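Local coordinates for ABC transporter substrate-binding protein (Vibrio cholerae, PDB 3LKV), which probably serves as the substrate-binding component of an ABC transporter and is bound here to phenylalanine and zinc ions, at residues E127-E131 with S164-I170; S194-L200 with T221-A226. Numbering follows the deposited sequence.

Contact 1: E127-E131 with S164-I170; sequences EQHVE and SAAKHGI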
loop_
_atom_site.group_PDB
_atom_site.type_symbol
_atom_site.label_atom_id
_atom_site.label_comp_id
_atom_site.label_asym_id
_atom_site.label_seq_id
_atom_site.Cartn_x
_atom_site.Cartn_y
_atom_site.Cartn_z
ATOM N N GLU A 127 -31.541 7.282 17.864
ATOM C CA GLU A 127 -32.216 7.765 19.080
ATOM C C GLU A 127 -31.219 8.415 20.039
ATOM O O GLU A 127 -31.411 9.523 20.557
ATOM C CB GLU A 127 -32.942 6.602 19.785
ATOM C CG GLU A 127 -33.541 6.916 21.215
ATOM C CD GLU A 127 -34.676 7.946 21.219
ATOM O OE1 GLU A 127 -35.041 8.410 22.340
ATOM O OE2 GLU A 127 -35.203 8.303 20.123
ATOM N N GLN A 128 -30.123 7.727 20.251
ATOM C CA GLN A 128 -29.087 8.266 21.099
ATOM C C GLN A 128 -28.501 9.575 20.510
ATOM O O GLN A 128 -28.224 10.521 21.246
ATOM C CB GLN A 128 -28.054 7.172 21.331
ATOM C CG GLN A 128 -27.073 7.392 22.409
ATOM C CD GLN A 128 -26.069 6.217 22.562
ATOM O OE1 GLN A 128 -26.189 5.163 21.921
ATOM N NE2 GLN A 128 -25.090 6.412 23.433
ATOM N N HIS A 129 -28.374 9.669 19.193
ATOM C CA HIS A 129 -27.893 10.903 18.595
ATOM C C HIS A 129 -28.884 12.081 18.803
ATOM O O HIS A 129 -28.469 13.202 19.040
ATOM C CB HIS A 129 -27.635 10.741 17.083
ATOM C CG HIS A 129 -26.476 9.854 16.752
ATOM N ND1 HIS A 129 -26.273 9.347 15.492
ATOM C CD2 HIS A 129 -25.452 9.393 17.511
ATOM C CE1 HIS A 129 -25.177 8.605 15.486
ATOM N NE2 HIS A 129 -24.654 8.620 16.699
ATOM N N VAL A 130 -30.177 11.827 18.676
ATOM C CA VAL A 130 -31.156 12.873 18.890
ATOM C C VAL A 130 -31.124 13.359 20.337
ATOM O O VAL A 130 -31.194 14.588 20.605
ATOM C CB VAL A 130 -32.548 12.370 18.558
ATOM C CG1 VAL A 130 -33.639 13.388 19.008
ATOM C CG2 VAL A 130 -32.608 12.048 17.043
ATOM N N GLU A 131 -31.040 12.406 21.263
ATOM C CA GLU A 131 -31.007 12.739 22.685
ATOM C C GLU A 131 -29.743 13.523 22.931
ATOM O O GLU A 131 -29.763 14.497 23.663
ATOM C CB GLU A 131 -31.159 11.501 23.615
ATOM C CG GLU A 131 -32.617 10.919 23.520
ATOM C CD GLU A 131 -32.913 9.556 24.243
ATOM O OE1 GLU A 131 -32.081 8.602 24.200
ATOM O OE2 GLU A 131 -34.052 9.437 24.798
ATOM N N SER A 164 -37.684 8.891 15.777
ATOM C CA SER A 164 -37.085 9.502 16.950
ATOM C C SER A 164 -37.323 11.031 17.048
ATOM O O SER A 164 -37.516 11.564 18.151
ATOM C CB SER A 164 -35.608 9.165 17.030
ATOM O OG SER A 164 -35.059 9.923 18.074
ATOM N N ALA A 165 -37.333 11.721 15.913
ATOM C CA ALA A 165 -37.689 13.163 15.882
ATOM C C ALA A 165 -39.096 13.371 16.427
ATOM O O ALA A 165 -39.295 14.182 17.342
ATOM C CB ALA A 165 -37.600 13.717 14.489
ATOM N N ALA A 166 -40.052 12.608 15.895
ATOM C CA ALA A 166 -41.447 12.643 16.369
ATOM C C ALA A 166 -41.585 12.293 17.873
ATOM O O ALA A 166 -42.261 13.007 18.608
ATOM C CB ALA A 166 -42.345 11.714 15.520
ATOM N N LYS A 167 -40.944 11.215 18.329
ATOM C CA LYS A 167 -40.937 10.889 19.767
ATOM C C LYS A 167 -40.479 12.060 20.663
ATOM O O LYS A 167 -40.988 12.221 21.758
ATOM C CB LYS A 167 -40.053 9.669 20.056
ATOM C CG LYS A 167 -39.674 9.516 21.525
ATOM C CD LYS A 167 -38.868 8.243 21.852
ATOM C CE LYS A 167 -38.718 8.091 23.381
ATOM N NZ LYS A 167 -37.609 7.168 23.685
ATOM N N HIS A 168 -39.521 12.860 20.204
ATOM C CA HIS A 168 -38.981 13.959 21.000
ATOM C C HIS A 168 -39.555 15.341 20.660
ATOM O O HIS A 168 -39.064 16.363 21.140
ATOM C CB HIS A 168 -37.437 13.939 20.947
ATOM C CG HIS A 168 -36.838 12.859 21.806
ATOM N ND1 HIS A 168 -36.359 13.097 23.077
ATOM C CD2 HIS A 168 -36.704 11.528 21.595
ATOM C CE1 HIS A 168 -35.938 11.958 23.606
ATOM N NE2 HIS A 168 -36.142 10.990 22.728
ATOM N N GLY A 169 -40.606 15.369 19.862
ATOM C CA GLY A 169 -41.231 16.628 19.468
ATOM C C GLY A 169 -40.390 17.557 18.598
ATOM O O GLY A 169 -40.575 18.757 18.629
ATOM N N ILE A 170 -39.486 17.003 17.803
ATOM C CA ILE A 170 -38.558 17.770 16.983
ATOM C C ILE A 170 -38.981 17.640 15.524
ATOM O O ILE A 170 -39.205 16.540 15.017
ATOM C CB ILE A 170 -37.095 17.257 17.179
ATOM C CG1 ILE A 170 -36.602 17.631 18.581
ATOM C CG2 ILE A 170 -36.134 17.809 16.139
ATOM C CD1 ILE A 170 -35.371 16.851 18.982
#
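The carboxylate of Glu-127 gathers three donors from the last turn of the neighbouring helix and the residue that follows it. Its OE2 accepts a 2.6 Å hydrogen bond from Ser-164 OG, and Glu-127 OE1 accepts one of 2.8 Å from His-168 NE2. Lys-167 NZ forms a salt bridge with Glu-127 OE1 at 3.2 Å. Lys-167 and His-168 follow Ser-164 by three and four positions, which brings all three to the same side of the helix end. Glutamate suits the centre: although its CA-to-CB bond points sideways, its side chain is long enough to bring both oxygens across. Glu-131, one turn later, places its OE2 only 2.8 Å from Glu-127 OE1, two acceptors side by side; Lys-167 NZ, 4.4 Å from Glu-131 OE2, contributes opposite charge nearby. The other ring nitrogen of His-168, ND1, is hydrogen-bonded to Lys-134.

Beneath these polar groups lies Val-130, its CA-to-CB bond directed at the partner. Its CG2 is 3.4 Å from Ser-164 OG, and its CG1 meets Ile-170 CD1 at 3.9 Å. Serine is small enough for a close approach, with Ser-164 CA 5.6 Å from Glu-127 CA. Ile-170 arrives through a Schellman motif: Gly-169 takes a positive phi, which glycine adopts readily, and turns the chain, and Ile-170 N bonds back to Ala-165 O at 2.9 Å. Two helices packed on the same sheet of a periplasmic-binding-protein-type domain are joined by charge outside and aliphatic contact inside. The close pair of acidic groups is probably made tolerable by the donors and the positive charge of Lys-167.

Contact 2: S194-L200 with T221-A226; sequences SDVIYAL and TPVFGA. With ZN (zinc ion), chain E.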
loop_
_atom_site.group_PDB
_atom_site.type_symbol
_atom_site.label_atom_id
_atom_site.label_comp_id
_atom_site.label_asym_id
_atom_site.label_seq_id
_atom_site.Cartn_x
_atom_site.Cartn_y
_atom_site.Cartn_z
ATOM N N SER A 194 -33.121 25.119 10.061
ATOM C CA SER A 194 -32.723 24.066 10.977
ATOM C C SER A 194 -31.959 24.621 12.133
ATOM O O SER A 194 -31.189 25.517 11.956
ATOM C CB SER A 194 -31.857 23.059 10.240
ATOM O OG SER A 194 -32.558 22.559 9.128
ATOM N N ASP A 195 -32.148 24.095 13.325
ATOM C CA ASP A 195 -31.285 24.506 14.437
ATOM C C ASP A 195 -29.989 23.760 14.402
ATOM O O ASP A 195 -29.015 24.223 14.962
ATOM C CB ASP A 195 -31.979 24.323 15.792
ATOM C CG ASP A 195 -33.247 25.187 15.916
ATOM O OD1 ASP A 195 -33.111 26.397 15.740
ATOM O OD2 ASP A 195 -34.364 24.657 16.149
ATOM N N VAL A 196 -29.958 22.603 13.741
ATOM C CA VAL A 196 -28.731 21.805 13.639
ATOM C C VAL A 196 -28.888 20.888 12.453
ATOM O O VAL A 196 -30.002 20.502 12.136
ATOM C CB VAL A 196 -28.475 20.997 14.927
ATOM C CG1 VAL A 196 -29.688 20.100 15.287
ATOM C CG2 VAL A 196 -27.180 20.199 14.835
ATOM N N ILE A 197 -27.799 20.572 11.770
ATOM C CA ILE A 197 -27.829 19.611 10.698
ATOM C C ILE A 197 -27.267 18.284 11.251
ATOM O O ILE A 197 -26.183 18.259 11.895
ATOM C CB ILE A 197 -26.952 20.031 9.544
ATOM C CG1 ILE A 197 -27.286 21.464 9.047
ATOM C CG2 ILE A 197 -27.038 19.009 8.456
ATOM C CD1 ILE A 197 -28.598 21.586 8.419
ATOM N N TYR A 198 -28.008 17.216 11.021
ATOM C CA TYR A 198 -27.577 15.891 11.360
ATOM C C TYR A 198 -26.899 15.312 10.142
ATOM O O TYR A 198 -27.531 15.025 9.141
ATOM C CB TYR A 198 -28.780 15.027 11.751
ATOM C CG TYR A 198 -28.458 13.564 12.086
ATOM C CD1 TYR A 198 -27.483 13.245 12.996
ATOM C CD2 TYR A 198 -29.172 12.521 11.516
ATOM C CE1 TYR A 198 -27.216 11.946 13.342
ATOM C CE2 TYR A 198 -28.910 11.177 11.865
ATOM C CZ TYR A 198 -27.928 10.898 12.777
ATOM O OH TYR A 198 -27.619 9.603 13.109
ATOM N N ALA A 199 -25.588 15.151 10.226
ATOM C CA ALA A 199 -24.832 14.598 9.119
ATOM C C ALA A 199 -24.847 13.069 9.334
ATOM O O ALA A 199 -24.166 12.551 10.207
ATOM C CB ALA A 199 -23.380 15.165 9.106
ATOM N N LEU A 200 -25.658 12.358 8.578
ATOM C CA LEU A 200 -25.797 10.946 8.837
ATOM C C LEU A 200 -24.778 10.061 8.101
ATOM O O LEU A 200 -23.929 10.528 7.321
ATOM C CB LEU A 200 -27.244 10.481 8.616
ATOM C CG LEU A 200 -27.981 10.767 7.356
ATOM C CD1 LEU A 200 -27.128 10.338 6.310
ATOM C CD2 LEU A 200 -29.299 10.019 7.315
ATOM N N THR A 221 -25.228 27.478 11.367
ATOM C CA THR A 221 -25.956 26.346 11.887
ATOM C C THR A 221 -24.929 25.249 12.223
ATOM O O THR A 221 -24.049 24.985 11.417
ATOM C CB THR A 221 -26.903 25.889 10.830
ATOM O OG1 THR A 221 -27.822 26.958 10.632
ATOM C CG2 THR A 221 -27.633 24.554 11.195
ATOM N N PRO A 222 -25.001 24.674 13.428
ATOM C CA PRO A 222 -24.087 23.611 13.797
ATOM C C PRO A 222 -24.440 22.327 13.082
ATOM O O PRO A 222 -25.589 22.162 12.719
ATOM C CB PRO A 222 -24.345 23.430 15.261
ATOM C CG PRO A 222 -25.699 24.047 15.513
ATOM C CD PRO A 222 -25.790 25.159 14.574
ATOM N N VAL A 223 -23.456 21.459 12.882
ATOM C CA VAL A 223 -23.633 20.115 12.335
ATOM C C VAL A 223 -23.256 19.110 13.423
ATOM O O VAL A 223 -22.203 19.230 14.026
ATOM C CB VAL A 223 -22.715 19.950 11.098
ATOM C CG1 VAL A 223 -22.726 18.512 10.524
ATOM C CG2 VAL A 223 -23.105 20.952 10.068
ATOM N N PHE A 224 -24.134 18.151 13.690
ATOM C CA PHE A 224 -23.837 17.026 14.559
ATOM C C PHE A 224 -23.538 15.835 13.653
ATOM O O PHE A 224 -24.312 15.549 12.738
ATOM C CB PHE A 224 -25.024 16.667 15.457
ATOM C CG PHE A 224 -24.756 15.491 16.326
ATOM C CD1 PHE A 224 -24.122 15.644 17.529
ATOM C CD2 PHE A 224 -25.034 14.227 15.882
ATOM C CE1 PHE A 224 -23.784 14.536 18.299
ATOM C CE2 PHE A 224 -24.711 13.102 16.638
ATOM C CZ PHE A 224 -24.089 13.250 17.849
ATOM N N GLY A 225 -22.427 15.152 13.922
ATOM C CA GLY A 225 -21.963 14.077 13.075
ATOM C C GLY A 225 -22.241 12.673 13.597
ATOM O O GLY A 225 -22.037 12.370 14.771
ATOM N N ALA A 226 -22.640 11.784 12.715
ATOM C CA ALA A 226 -22.833 10.368 13.096
ATOM C C ALA A 226 -21.503 9.611 12.987
ATOM O O ALA A 226 -21.404 8.420 13.326
ATOM C CB ALA A 226 -23.938 9.752 12.210
HETATM ZN ZN ZN E . -29.993 27.130 11.185
HETATM O O HOH W 1 -31.235 29.252 11.488
HETATM O O HOH W 2 -29.077 27.560 13.266
#
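These are adjacent parallel strands, 196-199 and 223-225, of a beta-alpha-beta crossover in the Rossmann-like sheet of a periplasmic-binding-protein domain. The walk begins at a metal: Ser-194 O binds zinc at 2.1 Å and Thr-221 OG1 at 2.2 Å, with Ala-191 and two waters completing the site. Ser-194 contributes its backbone carbonyl, while its hydroxyl is hydrogen-bonded to Ile-190 O. The CA-to-CB bond of Asp-195 points away, and its OD2 is hydrogen-bonded to the backbone N of Lys-141, while Asp-195 O lies 3.4 Å from Pro-222 CG.

Val-196 begins the apolar packing, its CG2 4.2 Å from Phe-224 CB, and its CA makes a CA-H...O contact of 3.3 Å with Pro-222 O. That same carbonyl accepts the hydrogen bond from Ile-197 N at 2.9 Å; proline has no NH to give, but its oxygen serves fully. Ile-197 O then receives Phe-224 N at 2.7 Å. The branched side chains of Ile-197 and Val-223, with CB and CG2 4.0 Å apart, share a face with Ala-199, and helix 209-218 packs over it.

Tyr-198 and Phe-224 project from the opposite face, toward which helix 126-136 packs. Their rings meet edge to edge, Tyr-198 CD1 3.9 Å from Phe-224 CD2, and Tyr-198 OH reaches His-129. Ala-199 N donates to Phe-224 O at 2.8 Å; its small CB fits 3.7 Å from Val-223 CG1, opposite Gly-225, which adds no side chain. At the end of strand 196-199, Ala-199 O accepts a hydrogen bond from Ala-226 N at 3.0 Å, and Leu-200 CA rests 4.0 Å from Ala-226 CB.

In the fold
From the N terminus, strand 117-121 of the first sheet leads into helix 126-136, where contact 1 opens; strand 269-270 completes that sheet later. The chain then runs through strand 142-147 and helix 152-167, and contact 1 closes just before strand 171-176. Contact 2 opens later, at strand 196-199, and closes after helices 203-207 and 209-218, so the two loops follow in series without nesting or crossing. Contact 1 joins two helices on one face of the second sheet, and contact 2 joins two of its strands. Between them stands His-129: its ND1 lies 2.7 Å from Tyr-198 OH, a probable hydrogen bond, and its ring packs on Phe-224 and Ala-226, seating helix 126-136 on the strands.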